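Interferon gamma receptor 1 (Gallus gallus, PDB 4EQ3) probably acts as the ligand-binding chain of the interferon gamma receptor, the part here being its extracellular region of two fibronectin type III-like domains. Local coordinates at residues 28-33 with 63-68; 40-45 with 53-58; 75-80 with 102-107; 81-86 with 93-98. All blocks are in the same frame, centred on the assembly; numbering follows the deposited sequence.

Interaction 1: 28-33 with 63-68; sequences LYWQYP and SATSCD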
loop_
_atom_site.group_PDB
_atom_site.type_symbol
_atom_site.label_atom_id
_atom_site.label_comp_id
_atom_site.label_asym_id
_atom_site.label_seq_id
_atom_site.Cartn_x
_atom_site.Cartn_y
_atom_site.Cartn_z
ATOM N N LEU A 28 5.970 4.585 -10.451
ATOM C CA LEU A 28 7.046 4.070 -11.279
ATOM C C LEU A 28 8.181 5.072 -11.279
ATOM O O LEU A 28 7.957 6.260 -11.474
ATOM C CB LEU A 28 6.556 3.866 -12.716
ATOM C CG LEU A 28 7.632 3.599 -13.770
ATOM C CD1 LEU A 28 8.251 2.207 -13.601
ATOM C CD2 LEU A 28 7.044 3.742 -15.171
ATOM N N TYR A 29 9.397 4.592 -11.059
ATOM C CA TYR A 29 10.554 5.464 -11.029
ATOM C C TYR A 29 11.609 4.968 -12.003
ATOM O O TYR A 29 11.715 3.777 -12.250
ATOM C CB TYR A 29 11.175 5.478 -9.635
ATOM C CG TYR A 29 10.253 5.931 -8.533
ATOM C CD1 TYR A 29 10.018 7.283 -8.315
ATOM C CD2 TYR A 29 9.629 5.009 -7.698
ATOM C CE1 TYR A 29 9.187 7.708 -7.293
ATOM C CE2 TYR A 29 8.787 5.430 -6.663
ATOM C CZ TYR A 29 8.575 6.782 -6.472
ATOM O OH TYR A 29 7.753 7.223 -5.465
ATOM N N TRP A 30 12.405 5.893 -12.523
ATOM C CA TRP A 30 13.556 5.551 -13.332
ATOM C C TRP A 30 14.636 6.618 -13.190
ATOM O O TRP A 30 14.449 7.650 -12.527
ATOM C CB TRP A 30 13.157 5.401 -14.804
ATOM C CG TRP A 30 12.465 6.606 -15.363
ATOM C CD1 TRP A 30 13.033 7.623 -16.076
ATOM C CD2 TRP A 30 11.071 6.920 -15.255
ATOM N NE1 TRP A 30 12.076 8.555 -16.411
ATOM C CE2 TRP A 30 10.866 8.147 -15.916
ATOM C CE3 TRP A 30 9.979 6.286 -14.654
ATOM C CZ2 TRP A 30 9.612 8.746 -16.003
ATOM C CZ3 TRP A 30 8.734 6.886 -14.741
ATOM C CH2 TRP A 30 8.562 8.104 -15.405
ATOM N N GLN A 31 15.770 6.362 -13.819
ATOM C CA GLN A 31 16.875 7.292 -13.787
ATOM C C GLN A 31 17.344 7.574 -15.204
ATOM O O GLN A 31 17.108 6.777 -16.124
ATOM C CB GLN A 31 18.009 6.726 -12.934
ATOM C CG GLN A 31 17.685 6.700 -11.444
ATOM C CD GLN A 31 18.751 6.017 -10.625
ATOM O OE1 GLN A 31 19.277 4.977 -11.019
ATOM N NE2 GLN A 31 19.072 6.595 -9.468
ATOM N N TYR A 32 18.002 8.713 -15.380
ATOM C CA TYR A 32 18.462 9.100 -16.698
ATOM C C TYR A 32 19.782 9.854 -16.631
ATOM O O TYR A 32 20.013 10.614 -15.691
ATOM C CB TYR A 32 17.407 9.950 -17.398
ATOM C CG TYR A 32 17.550 9.928 -18.900
ATOM C CD1 TYR A 32 17.196 8.795 -19.626
ATOM C CD2 TYR A 32 18.050 11.023 -19.590
ATOM C CE1 TYR A 32 17.328 8.758 -20.999
ATOM C CE2 TYR A 32 18.178 10.998 -20.961
ATOM C CZ TYR A 32 17.817 9.858 -21.658
ATOM O OH TYR A 32 17.948 9.811 -23.019
ATOM N N PRO A 33 20.632 9.628 -17.626
ATOM C CA PRO A 33 21.904 10.328 -17.722
ATOM C C PRO A 33 21.771 11.816 -17.964
ATOM O O PRO A 33 20.776 12.275 -18.428
ATOM C CB PRO A 33 22.596 9.637 -18.881
ATOM C CG PRO A 33 21.554 9.054 -19.632
ATOM C CD PRO A 33 20.503 8.667 -18.717
ATOM N N SER A 63 8.898 15.811 -17.676
ATOM C CA SER A 63 10.307 15.991 -17.351
ATOM C C SER A 63 10.688 15.196 -16.106
ATOM O O SER A 63 11.859 14.852 -15.912
ATOM C CB SER A 63 10.619 17.470 -17.128
ATOM O OG SER A 63 9.913 17.967 -16.000
ATOM N N ALA A 64 9.700 14.920 -15.258
ATOM C CA ALA A 64 9.930 14.145 -14.039
ATOM C C ALA A 64 10.394 12.726 -14.351
ATOM O O ALA A 64 10.060 12.169 -15.390
ATOM C CB ALA A 64 8.674 14.107 -13.196
ATOM N N THR A 65 11.176 12.148 -13.447
ATOM C CA THR A 65 11.648 10.783 -13.617
ATOM C C THR A 65 10.795 9.833 -12.787
ATOM O O THR A 65 11.302 8.876 -12.198
ATOM C CB THR A 65 13.119 10.648 -13.211
ATOM O OG1 THR A 65 13.325 11.312 -11.960
ATOM C CG2 THR A 65 14.024 11.281 -14.263
ATOM N N SER A 66 9.500 10.122 -12.725
ATOM C CA SER A 66 8.556 9.287 -12.001
ATOM C C SER A 66 7.176 9.434 -12.614
ATOM O O SER A 66 6.890 10.417 -13.296
ATOM C CB SER A 66 8.533 9.635 -10.504
ATOM O OG SER A 66 8.039 10.944 -10.261
ATOM N N CYS A 67 6.322 8.449 -12.377
ATOM C CA CYS A 67 4.970 8.471 -12.904
ATOM C C CYS A 67 4.043 7.779 -11.925
ATOM O O CYS A 67 4.305 6.642 -11.527
ATOM C CB CYS A 67 4.924 7.755 -14.261
ATOM S SG CYS A 67 3.268 7.597 -14.943
ATOM N N ASP A 68 2.972 8.457 -11.523
ATOM C CA ASP A 68 2.016 7.877 -10.586
ATOM C C ASP A 68 1.053 7.004 -11.372
ATOM O O ASP A 68 0.299 7.501 -12.209
ATOM C CB ASP A 68 1.251 8.973 -9.814
ATOM C CG ASP A 68 0.342 8.407 -8.715
ATOM O OD1 ASP A 68 0.220 7.172 -8.583
ATOM O OD2 ASP A 68 -0.259 9.200 -7.961
HETATM O O HOH W 1 15.939 10.120 -11.352
#

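Interaction 2: 40-45 with 53-58; sequences HFVVEV and YQTVST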
loop_
_atom_site.group_PDB
_atom_site.type_symbol
_atom_site.label_atom_id
_atom_site.label_comp_id
_atom_site.label_asym_id
_atom_site.label_seq_id
_atom_site.Cartn_x
_atom_site.Cartn_y
_atom_site.Cartn_z
ATOM N N HIS A 40 12.593 14.504 -21.930
ATOM C CA HIS A 40 11.226 14.246 -21.492
ATOM C C HIS A 40 10.949 12.767 -21.715
ATOM O O HIS A 40 11.674 12.104 -22.451
ATOM C CB HIS A 40 10.221 15.104 -22.258
ATOM C CG HIS A 40 10.347 16.568 -21.985
ATOM N ND1 HIS A 40 11.364 17.338 -22.507
ATOM C CD2 HIS A 40 9.582 17.407 -21.244
ATOM C CE1 HIS A 40 11.220 18.588 -22.100
ATOM N NE2 HIS A 40 10.147 18.655 -21.334
ATOM N N PHE A 41 9.908 12.241 -21.083
ATOM C CA PHE A 41 9.679 10.803 -21.134
ATOM C C PHE A 41 8.245 10.443 -21.506
ATOM O O PHE A 41 7.329 11.244 -21.343
ATOM C CB PHE A 41 10.065 10.156 -19.800
ATOM C CG PHE A 41 11.477 10.448 -19.372
ATOM C CD1 PHE A 41 12.543 9.783 -19.955
ATOM C CD2 PHE A 41 11.738 11.388 -18.384
ATOM C CE1 PHE A 41 13.846 10.053 -19.568
ATOM C CE2 PHE A 41 13.038 11.666 -17.989
ATOM C CZ PHE A 41 14.095 11.001 -18.579
ATOM N N VAL A 42 8.064 9.231 -22.023
ATOM C CA VAL A 42 6.729 8.717 -22.300
ATOM C C VAL A 42 6.556 7.344 -21.673
ATOM O O VAL A 42 7.341 6.428 -21.935
ATOM C CB VAL A 42 6.445 8.613 -23.810
ATOM C CG1 VAL A 42 5.019 8.151 -24.036
ATOM C CG2 VAL A 42 6.677 9.966 -24.482
ATOM N N VAL A 43 5.518 7.205 -20.856
ATOM C CA VAL A 43 5.265 5.957 -20.141
ATOM C C VAL A 43 4.044 5.256 -20.720
ATOM O O VAL A 43 3.014 5.894 -20.958
ATOM C CB VAL A 43 5.009 6.203 -18.643
ATOM C CG1 VAL A 43 4.729 4.891 -17.930
ATOM C CG2 VAL A 43 6.188 6.931 -18.011
ATOM N N GLU A 44 4.165 3.950 -20.946
ATOM C CA GLU A 44 3.024 3.148 -21.373
ATOM C C GLU A 44 2.718 2.009 -20.401
ATOM O O GLU A 44 3.601 1.527 -19.688
ATOM C CB GLU A 44 3.275 2.579 -22.765
ATOM C CG GLU A 44 3.476 3.642 -23.821
ATOM C CD GLU A 44 3.425 3.065 -25.219
ATOM O OE1 GLU A 44 4.081 2.030 -25.465
ATOM O OE2 GLU A 44 2.715 3.645 -26.065
ATOM N N VAL A 45 1.458 1.584 -20.384
ATOM C CA VAL A 45 1.034 0.462 -19.554
ATOM C C VAL A 45 0.407 -0.654 -20.406
ATOM O O VAL A 45 -0.315 -0.377 -21.349
ATOM C CB VAL A 45 0.029 0.923 -18.503
ATOM C CG1 VAL A 45 -1.133 1.656 -19.163
ATOM C CG2 VAL A 45 -0.460 -0.256 -17.667
ATOM N N TYR A 53 0.206 -2.549 -25.039
ATOM C CA TYR A 53 0.615 -1.294 -24.413
ATOM C C TYR A 53 -0.251 -0.151 -24.901
ATOM O O TYR A 53 -0.654 -0.109 -26.072
ATOM C CB TYR A 53 2.079 -0.982 -24.705
ATOM C CG TYR A 53 3.027 -1.721 -23.805
ATOM C CD1 TYR A 53 3.260 -1.281 -22.508
ATOM C CD2 TYR A 53 3.687 -2.858 -24.244
ATOM C CE1 TYR A 53 4.119 -1.958 -21.677
ATOM C CE2 TYR A 53 4.556 -3.542 -23.421
ATOM C CZ TYR A 53 4.767 -3.077 -22.132
ATOM O OH TYR A 53 5.626 -3.741 -21.292
ATOM N N GLN A 54 -0.544 0.763 -23.989
ATOM C CA GLN A 54 -1.252 1.981 -24.316
ATOM C C GLN A 54 -0.629 3.099 -23.500
ATOM O O GLN A 54 0.018 2.847 -22.481
ATOM C CB GLN A 54 -2.723 1.849 -23.967
ATOM C CG GLN A 54 -2.998 1.831 -22.484
ATOM C CD GLN A 54 -4.457 1.591 -22.188
ATOM O OE1 GLN A 54 -5.040 0.610 -22.651
ATOM N NE2 GLN A 54 -5.059 2.483 -21.410
ATOM N N THR A 55 -0.832 4.333 -23.939
ATOM C CA THR A 55 -0.228 5.478 -23.276
ATOM C C THR A 55 -0.836 5.752 -21.901
ATOM O O THR A 55 -2.050 5.657 -21.711
ATOM C CB THR A 55 -0.305 6.747 -24.171
ATOM O OG1 THR A 55 1.016 7.104 -24.600
ATOM C CG2 THR A 55 -0.924 7.916 -23.415
ATOM N N VAL A 56 0.025 6.075 -20.942
ATOM C CA VAL A 56 -0.409 6.581 -19.648
ATOM C C VAL A 56 -0.576 8.094 -19.758
ATOM O O VAL A 56 0.401 8.833 -19.704
ATOM C CB VAL A 56 0.624 6.280 -18.559
ATOM C CG1 VAL A 56 0.133 6.798 -17.227
ATOM C CG2 VAL A 56 0.898 4.780 -18.493
ATOM N N SER A 57 -1.814 8.550 -19.911
ATOM C CA SER A 57 -2.075 9.917 -20.351
ATOM C C SER A 57 -1.371 10.976 -19.506
ATOM O O SER A 57 -0.832 11.941 -20.044
ATOM C CB SER A 57 -3.575 10.193 -20.391
ATOM O OG SER A 57 -4.146 10.067 -19.098
ATOM N N THR A 58 -1.375 10.786 -18.190
ATOM C CA THR A 58 -0.789 11.751 -17.268
ATOM C C THR A 58 0.731 11.747 -17.311
ATOM O O THR A 58 1.370 12.528 -16.613
ATOM C CB THR A 58 -1.194 11.439 -15.822
ATOM O OG1 THR A 58 -0.894 10.066 -15.546
ATOM C CG2 THR A 58 -2.676 11.675 -15.610
#

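Interaction 3: 75-80 with 102-107; sequences EIFHSY and VLQKHG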
loop_
_atom_site.group_PDB
_atom_site.type_symbol
_atom_site.label_atom_id
_atom_site.label_comp_id
_atom_site.label_asym_id
_atom_site.label_seq_id
_atom_site.Cartn_x
_atom_site.Cartn_y
_atom_site.Cartn_z
ATOM N N GLU A 75 -6.785 -3.875 -11.064
ATOM C CA GLU A 75 -6.846 -5.318 -10.899
ATOM C C GLU A 75 -5.790 -5.644 -9.861
ATOM O O GLU A 75 -4.666 -5.157 -9.955
ATOM C CB GLU A 75 -6.501 -6.021 -12.215
ATOM C CG GLU A 75 -7.497 -5.779 -13.347
ATOM C CD GLU A 75 -8.826 -6.476 -13.109
ATOM O OE1 GLU A 75 -8.877 -7.383 -12.252
ATOM O OE2 GLU A 75 -9.819 -6.112 -13.775
ATOM N N ILE A 76 -6.142 -6.445 -8.865
ATOM C CA ILE A 76 -5.173 -6.789 -7.829
ATOM C C ILE A 76 -4.458 -8.115 -8.125
ATOM O O ILE A 76 -3.326 -8.325 -7.692
ATOM C CB ILE A 76 -5.828 -6.826 -6.422
ATOM C CG1 ILE A 76 -4.789 -6.548 -5.326
ATOM C CG2 ILE A 76 -6.554 -8.149 -6.187
ATOM C CD1 ILE A 76 -5.413 -6.154 -3.970
ATOM N N PHE A 77 -5.112 -8.994 -8.881
ATOM C CA PHE A 77 -4.582 -10.342 -9.129
ATOM C C PHE A 77 -3.937 -10.530 -10.495
ATOM O O PHE A 77 -3.050 -11.371 -10.655
ATOM C CB PHE A 77 -5.660 -11.405 -8.882
ATOM C CG PHE A 77 -6.145 -11.440 -7.460
ATOM C CD1 PHE A 77 -5.281 -11.781 -6.434
ATOM C CD2 PHE A 77 -7.454 -11.127 -7.147
ATOM C CE1 PHE A 77 -5.712 -11.809 -5.117
ATOM C CE2 PHE A 77 -7.891 -11.146 -5.826
ATOM C CZ PHE A 77 -7.016 -11.492 -4.816
ATOM N N HIS A 78 -4.359 -9.751 -11.481
ATOM C CA HIS A 78 -3.782 -9.894 -12.816
ATOM C C HIS A 78 -2.526 -9.039 -12.961
ATOM O O HIS A 78 -2.272 -8.160 -12.138
ATOM C CB HIS A 78 -4.797 -9.536 -13.893
ATOM C CG HIS A 78 -6.030 -10.384 -13.866
ATOM N ND1 HIS A 78 -6.005 -11.739 -14.114
ATOM C CD2 HIS A 78 -7.325 -10.069 -13.624
ATOM C CE1 HIS A 78 -7.231 -12.222 -14.025
ATOM N NE2 HIS A 78 -8.050 -11.229 -13.734
ATOM N N SER A 79 -1.755 -9.306 -14.013
ATOM C CA SER A 79 -0.448 -8.689 -14.217
ATOM C C SER A 79 -0.512 -7.393 -15.030
ATOM O O SER A 79 -1.440 -7.167 -15.813
ATOM C CB SER A 79 0.504 -9.677 -14.910
ATOM O OG SER A 79 0.697 -10.853 -14.141
ATOM N N TYR A 80 0.487 -6.541 -14.819
ATOM C CA TYR A 80 0.665 -5.325 -15.603
ATOM C C TYR A 80 2.133 -5.233 -15.978
ATOM O O TYR A 80 3.002 -5.688 -15.229
ATOM C CB TYR A 80 0.299 -4.081 -14.786
ATOM C CG TYR A 80 -1.182 -3.846 -14.538
ATOM C CD1 TYR A 80 -1.932 -3.039 -15.389
ATOM C CD2 TYR A 80 -1.817 -4.393 -13.429
ATOM C CE1 TYR A 80 -3.284 -2.797 -15.149
ATOM C CE2 TYR A 80 -3.164 -4.155 -13.184
ATOM C CZ TYR A 80 -3.887 -3.361 -14.048
ATOM O OH TYR A 80 -5.218 -3.142 -13.799
ATOM N N VAL A 102 2.366 -7.399 -10.185
ATOM C CA VAL A 102 1.106 -7.900 -9.673
ATOM C C VAL A 102 0.866 -7.306 -8.294
ATOM O O VAL A 102 1.641 -7.546 -7.371
ATOM C CB VAL A 102 1.137 -9.425 -9.554
ATOM C CG1 VAL A 102 -0.206 -9.926 -9.102
ATOM C CG2 VAL A 102 1.533 -10.044 -10.890
ATOM N N LEU A 103 -0.199 -6.525 -8.159
ATOM C CA LEU A 103 -0.457 -5.797 -6.918
ATOM C C LEU A 103 -0.499 -6.705 -5.693
ATOM O O LEU A 103 0.078 -6.380 -4.664
ATOM C CB LEU A 103 -1.738 -4.966 -7.020
ATOM C CG LEU A 103 -2.036 -4.049 -5.825
ATOM C CD1 LEU A 103 -0.938 -3.008 -5.643
ATOM C CD2 LEU A 103 -3.389 -3.377 -6.004
ATOM N N GLN A 104 -1.166 -7.849 -5.814
ATOM C CA GLN A 104 -1.278 -8.802 -4.712
ATOM C C GLN A 104 0.081 -9.330 -4.262
ATOM O O GLN A 104 0.278 -9.656 -3.088
ATOM C CB GLN A 104 -2.175 -9.985 -5.120
ATOM C CG GLN A 104 -2.250 -11.115 -4.099
ATOM C CD GLN A 104 -1.165 -12.155 -4.290
ATOM O OE1 GLN A 104 -0.887 -12.578 -5.412
ATOM N NE2 GLN A 104 -0.549 -12.577 -3.197
ATOM N N LYS A 105 1.013 -9.429 -5.203
ATOM C CA LYS A 105 2.329 -9.978 -4.915
ATOM C C LYS A 105 3.291 -8.879 -4.517
ATOM O O LYS A 105 4.054 -9.023 -3.569
ATOM C CB LYS A 105 2.894 -10.709 -6.135
ATOM C CG LYS A 105 2.106 -11.939 -6.548
ATOM C CD LYS A 105 2.622 -12.492 -7.875
ATOM C CE LYS A 105 4.118 -12.803 -7.828
ATOM N NZ LYS A 105 4.625 -13.289 -9.152
ATOM N N HIS A 106 3.261 -7.783 -5.257
ATOM C CA HIS A 106 4.286 -6.766 -5.107
ATOM C C HIS A 106 3.870 -5.560 -4.282
ATOM O O HIS A 106 4.718 -4.813 -3.807
ATOM C CB HIS A 106 4.778 -6.330 -6.487
ATOM C CG HIS A 106 5.237 -7.471 -7.339
ATOM N ND1 HIS A 106 6.205 -8.361 -6.926
ATOM C CD2 HIS A 106 4.864 -7.870 -8.579
ATOM C CE1 HIS A 106 6.407 -9.259 -7.873
ATOM N NE2 HIS A 106 5.606 -8.983 -8.888
ATOM N N GLY A 107 2.570 -5.357 -4.119
ATOM C CA GLY A 107 2.093 -4.215 -3.364
ATOM C C GLY A 107 2.296 -4.395 -1.869
ATOM O O GLY A 107 1.948 -5.435 -1.322
HETATM O O HOH W 2 -1.886 -6.136 -10.391
HETATM O O HOH W 3 -2.053 -12.958 -8.374
#

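Interaction 4: 81-86 with 93-98; sequences WFRIKA and SQYVET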
loop_
_atom_site.group_PDB
_atom_site.type_symbol
_atom_site.label_atom_id
_atom_site.label_comp_id
_atom_site.label_asym_id
_atom_site.label_seq_id
_atom_site.Cartn_x
_atom_site.Cartn_y
_atom_site.Cartn_z
ATOM N N TRP A 81 2.410 -4.652 -17.138
ATOM C CA TRP A 81 3.760 -4.260 -17.478
ATOM C C TRP A 81 3.749 -2.765 -17.772
ATOM O O TRP A 81 2.719 -2.212 -18.173
ATOM C CB TRP A 81 4.285 -5.049 -18.681
ATOM C CG TRP A 81 4.721 -6.436 -18.329
ATOM C CD1 TRP A 81 5.990 -6.854 -18.047
ATOM C CD2 TRP A 81 3.882 -7.584 -18.203
ATOM N NE1 TRP A 81 5.991 -8.195 -17.756
ATOM C CE2 TRP A 81 4.708 -8.666 -17.849
ATOM C CE3 TRP A 81 2.511 -7.799 -18.352
ATOM C CZ2 TRP A 81 4.210 -9.950 -17.650
ATOM C CZ3 TRP A 81 2.017 -9.079 -18.163
ATOM C CH2 TRP A 81 2.864 -10.136 -17.807
ATOM N N PHE A 82 4.881 -2.108 -17.549
ATOM C CA PHE A 82 5.003 -0.690 -17.888
ATOM C C PHE A 82 6.296 -0.482 -18.651
ATOM O O PHE A 82 7.215 -1.294 -18.553
ATOM C CB PHE A 82 4.974 0.196 -16.634
ATOM C CG PHE A 82 3.855 -0.122 -15.692
ATOM C CD1 PHE A 82 4.061 -0.975 -14.616
ATOM C CD2 PHE A 82 2.596 0.427 -15.878
ATOM C CE1 PHE A 82 3.032 -1.273 -13.736
ATOM C CE2 PHE A 82 1.561 0.131 -15.009
ATOM C CZ PHE A 82 1.779 -0.727 -13.936
ATOM N N ARG A 83 6.374 0.594 -19.425
ATOM C CA ARG A 83 7.602 0.865 -20.167
ATOM C C ARG A 83 7.788 2.360 -20.402
ATOM O O ARG A 83 6.826 3.122 -20.427
ATOM C CB ARG A 83 7.633 0.096 -21.497
ATOM C CG ARG A 83 6.666 0.603 -22.561
ATOM C CD ARG A 83 6.776 -0.268 -23.820
ATOM N NE ARG A 83 5.889 0.136 -24.908
ATOM C CZ ARG A 83 5.817 -0.509 -26.073
ATOM N NH1 ARG A 83 6.577 -1.573 -26.282
ATOM N NH2 ARG A 83 4.996 -0.093 -27.027
ATOM N N ILE A 84 9.036 2.776 -20.563
ATOM C CA ILE A 84 9.315 4.192 -20.706
ATOM C C ILE A 84 10.332 4.420 -21.798
ATOM O O ILE A 84 11.321 3.707 -21.882
ATOM C CB ILE A 84 9.917 4.778 -19.414
ATOM C CG1 ILE A 84 9.143 4.290 -18.178
ATOM C CG2 ILE A 84 9.963 6.306 -19.503
ATOM C CD1 ILE A 84 9.982 3.515 -17.196
ATOM N N LYS A 85 10.112 5.446 -22.609
ATOM C CA LYS A 85 11.130 5.864 -23.566
ATOM C C LYS A 85 11.497 7.310 -23.281
ATOM O O LYS A 85 10.700 8.050 -22.706
ATOM C CB LYS A 85 10.629 5.732 -25.008
ATOM C CG LYS A 85 9.490 6.690 -25.342
ATOM C CD LYS A 85 9.151 6.662 -26.830
ATOM C CE LYS A 85 7.866 7.425 -27.106
ATOM N NZ LYS A 85 7.519 7.465 -28.556
ATOM N N ALA A 86 12.698 7.704 -23.700
ATOM C CA ALA A 86 13.180 9.070 -23.524
ATOM C C ALA A 86 13.150 9.863 -24.827
ATOM O O ALA A 86 13.454 9.337 -25.901
ATOM C CB ALA A 86 14.591 9.059 -22.965
ATOM N N SER A 93 14.523 7.472 -27.686
ATOM C CA SER A 93 15.120 6.179 -27.392
ATOM C C SER A 93 14.075 5.096 -27.649
ATOM O O SER A 93 12.919 5.392 -27.971
ATOM C CB SER A 93 15.621 6.098 -25.948
ATOM O OG SER A 93 14.536 5.956 -25.052
ATOM N N GLN A 94 14.482 3.841 -27.508
ATOM C CA GLN A 94 13.526 2.748 -27.544
ATOM C C GLN A 94 12.954 2.650 -26.138
ATOM O O GLN A 94 13.466 3.285 -25.207
ATOM C CB GLN A 94 14.210 1.441 -27.934
ATOM C CG GLN A 94 15.021 1.511 -29.226
ATOM C CD GLN A 94 14.154 1.616 -30.484
ATOM O OE1 GLN A 94 12.947 1.874 -30.415
ATOM N NE2 GLN A 94 14.780 1.425 -31.642
ATOM N N TYR A 95 11.900 1.862 -25.981
ATOM C CA TYR A 95 11.273 1.689 -24.683
ATOM C C TYR A 95 12.048 0.694 -23.846
ATOM O O TYR A 95 12.653 -0.226 -24.369
ATOM C CB TYR A 95 9.855 1.170 -24.841
ATOM C CG TYR A 95 8.808 2.219 -25.093
ATOM C CD1 TYR A 95 8.471 3.148 -24.113
ATOM C CD2 TYR A 95 8.122 2.255 -26.295
ATOM C CE1 TYR A 95 7.494 4.095 -24.342
ATOM C CE2 TYR A 95 7.148 3.195 -26.530
ATOM C CZ TYR A 95 6.837 4.111 -25.555
ATOM O OH TYR A 95 5.860 5.044 -25.797
ATOM N N VAL A 96 12.031 0.891 -22.535
ATOM C CA VAL A 96 12.572 -0.103 -21.628
ATOM C C VAL A 96 11.417 -0.550 -20.747
ATOM O O VAL A 96 10.631 0.278 -20.270
ATOM C CB VAL A 96 13.725 0.460 -20.769
ATOM C CG1 VAL A 96 13.281 1.726 -20.075
ATOM C CG2 VAL A 96 14.205 -0.584 -19.762
ATOM N N GLU A 97 11.319 -1.860 -20.546
ATOM C CA GLU A 97 10.175 -2.472 -19.884
ATOM C C GLU A 97 10.472 -2.802 -18.419
ATOM O O GLU A 97 11.601 -3.147 -18.069
ATOM C CB GLU A 97 9.800 -3.754 -20.640
ATOM C CG GLU A 97 8.472 -4.362 -20.254
ATOM C CD GLU A 97 8.038 -5.453 -21.235
ATOM O OE1 GLU A 97 8.469 -6.617 -21.070
ATOM O OE2 GLU A 97 7.276 -5.131 -22.172
ATOM N N THR A 98 9.459 -2.708 -17.565
ATOM C CA THR A 98 9.636 -3.079 -16.162
ATOM C C THR A 98 9.469 -4.589 -15.971
ATOM O O THR A 98 8.997 -5.298 -16.875
ATOM C CB THR A 98 8.615 -2.376 -15.244
ATOM O OG1 THR A 98 7.284 -2.771 -15.602
ATOM C CG2 THR A 98 8.737 -0.855 -15.330
HETATM O O HOH W 4 5.110 5.544 -28.390
#

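Interaction 1: 28-33 with 63-68
W30 lays its indole over the backbone of T65 and S66, where the chain enters the antiparallel strand 66-68. From CB, a chi1 of 55° sets CG between the backbone N and the carbonyl carbon, starting the side chain across. CD2 and CE2 pass over the T65 carbonyl group, with T65 C 3.5 Å above the plane near the ring's centre. NE1 meets T65 CA, and T65 CB makes a CH-pi contact over the five-membered ring. CZ2 approaches A64 O, and at the far tip CH2 reaches S66 C at 3.4 Å, while the outer edge meets C67 CB in the ring plane, CH2 to CB 3.8 Å. A broad flat indole suits this place, since it can blanket several peptide groups. Strand 25-31 is the middle strand of the three-stranded sheet of the N-terminal fibronectin type III-like sandwich, and 66-68 an outermost one. L28 and C67 form the hydrogen-bonded pair between these two strands, L28 N to C67 O at 2.9 Å. W30 N adds a longer bond to T65 O, 3.2 Å. C67 SG is disulfide-bonded to C59. On the other sheet face, Y29 CD1 touches S66 CB, and a water joins W30 O to T65 OG1.

Interaction 2: 40-45 with 53-58
A beta hairpin, strands 40-46 and 54-62, brings E44 and V45 against Y53, Q54 and T55, with V43 against V56. V45 and Q54 form a hydrogen-bonded pair: V45 N donates a hydrogen bond to Q54 O at 2.8 Å, and Q54 N one to V45 O at 2.9 Å. V56 N then bonds V43 O at 3.0 Å, although the N-to-C directions of segments 40-45 and 54-56 are 123° apart. This hairpin ends the four-stranded sheet of the N-terminal fibronectin type III-like domain, 54-62 being an outermost strand. V56 CG2 touches V43 CG1 at 3.9 Å, those side chains lying side by side, and V45 CG1 at 3.8 Å, crossing at about a right angle. Compact branched valines suit this buried side, where V43 also packs on L28 and W30. E44 projects differently, crossing Y53 at about a right angle with OE1 3.7 Å from Y53 CB. A long acidic chain fits here because OE1 makes a salt bridge with R83, which also has a cation-pi contact with Y53.

Interaction 3: 75-80 with 102-107
The F77 ring meets the side chain of Q104 obliquely, CE1 lying 3.7 Å from Q104 CG and the ring and amide planes 30° apart. I76 CG2 sits over one face, offset toward the rim, and a water lies at the edge in the ring plane, donating to both F77 O and Q104 OE1. The H78 ring stacks on Y48, and E75 O and a second water lie at the edge of the Y80 ring. Glutamine suits position 104 because its methylenes meet F77 while NE2 binds L200 O. I76 O accepts from Q104 N at 2.9 Å. The second water accepts from L103 N at 2.8 Å and donates to E75 O and H78 O. I76 CG1 packs on L103 CD2 at 3.5 Å, while V102 CG2 rests 3.5 Å from S79 OG, hydrogen-bonded to E100. V102 O, at the N-cap, accepts from K105 N and H106 N. Helix 103-106 follows strand 91-97; I76 and Q104 also touch I201 of strand 201-213, and F77 packs edge-to-face on F197, at the join of the two domains.

Interaction 4: 81-86 with 93-98
Y95 is sandwiched between R83 and K85, and this is the tightly packed part of the contact. The guanidinium of R83 lies flat on one face of the ring, planes 3° apart and centres 4.2 Å apart, with R83 NE 3.4 Å from Y95 CD2. K85 covers the opposite face, its CB 3.8 Å from the ring centroid. Chi1 is 71° in R83 and 66° in K85, which brings each CG toward Y95. Long cationic chains suit these faces, their methylenes packing on the ring while their charged ends find polar partners, E44 for R83 and Q92 for K85. The hairpin of strands 81-88 and 91-97, at the edge of the four-stranded sheet, supplies backbone bonds: I84 pairs with V96, T98 N bonds F82 O, F82 N bonds T98 OG1, and S93 OG accepts from A86 N at 2.9 Å. Only the E97 and W81 side chains meet loosely, E97 OE1 staying 3.9 Å from W81 CD1 while OE2 probably hydrogen-bonds Y53 OH. On the solvent side, a water accepts from K85 NZ and bonds Y95 OH.

In the fold
Interactions 1, 2 and 4 lie within the N-terminal domain. Interaction 1 belongs to the three-stranded sheet, whereas 2 and 4 share the four-stranded one through the neighbouring strands 40-46 and 81-88. Between the sheets the chemistry is apolar: W30 of interaction 1 packs on F41 and V43 of interaction 2, and L28 on I84 and T98 of interaction 4. On the outward side of the four-stranded sheet it turns polar and aromatic, with E44 and R83 joining interactions 2 and 4 by a salt bridge. Interaction 3 differs, pairing a loop with a helical turn through one direct backbone bond, two waters and a small apolar contact, and touches interaction 2 where Y80 meets V45; interaction 4 is nested within its loop.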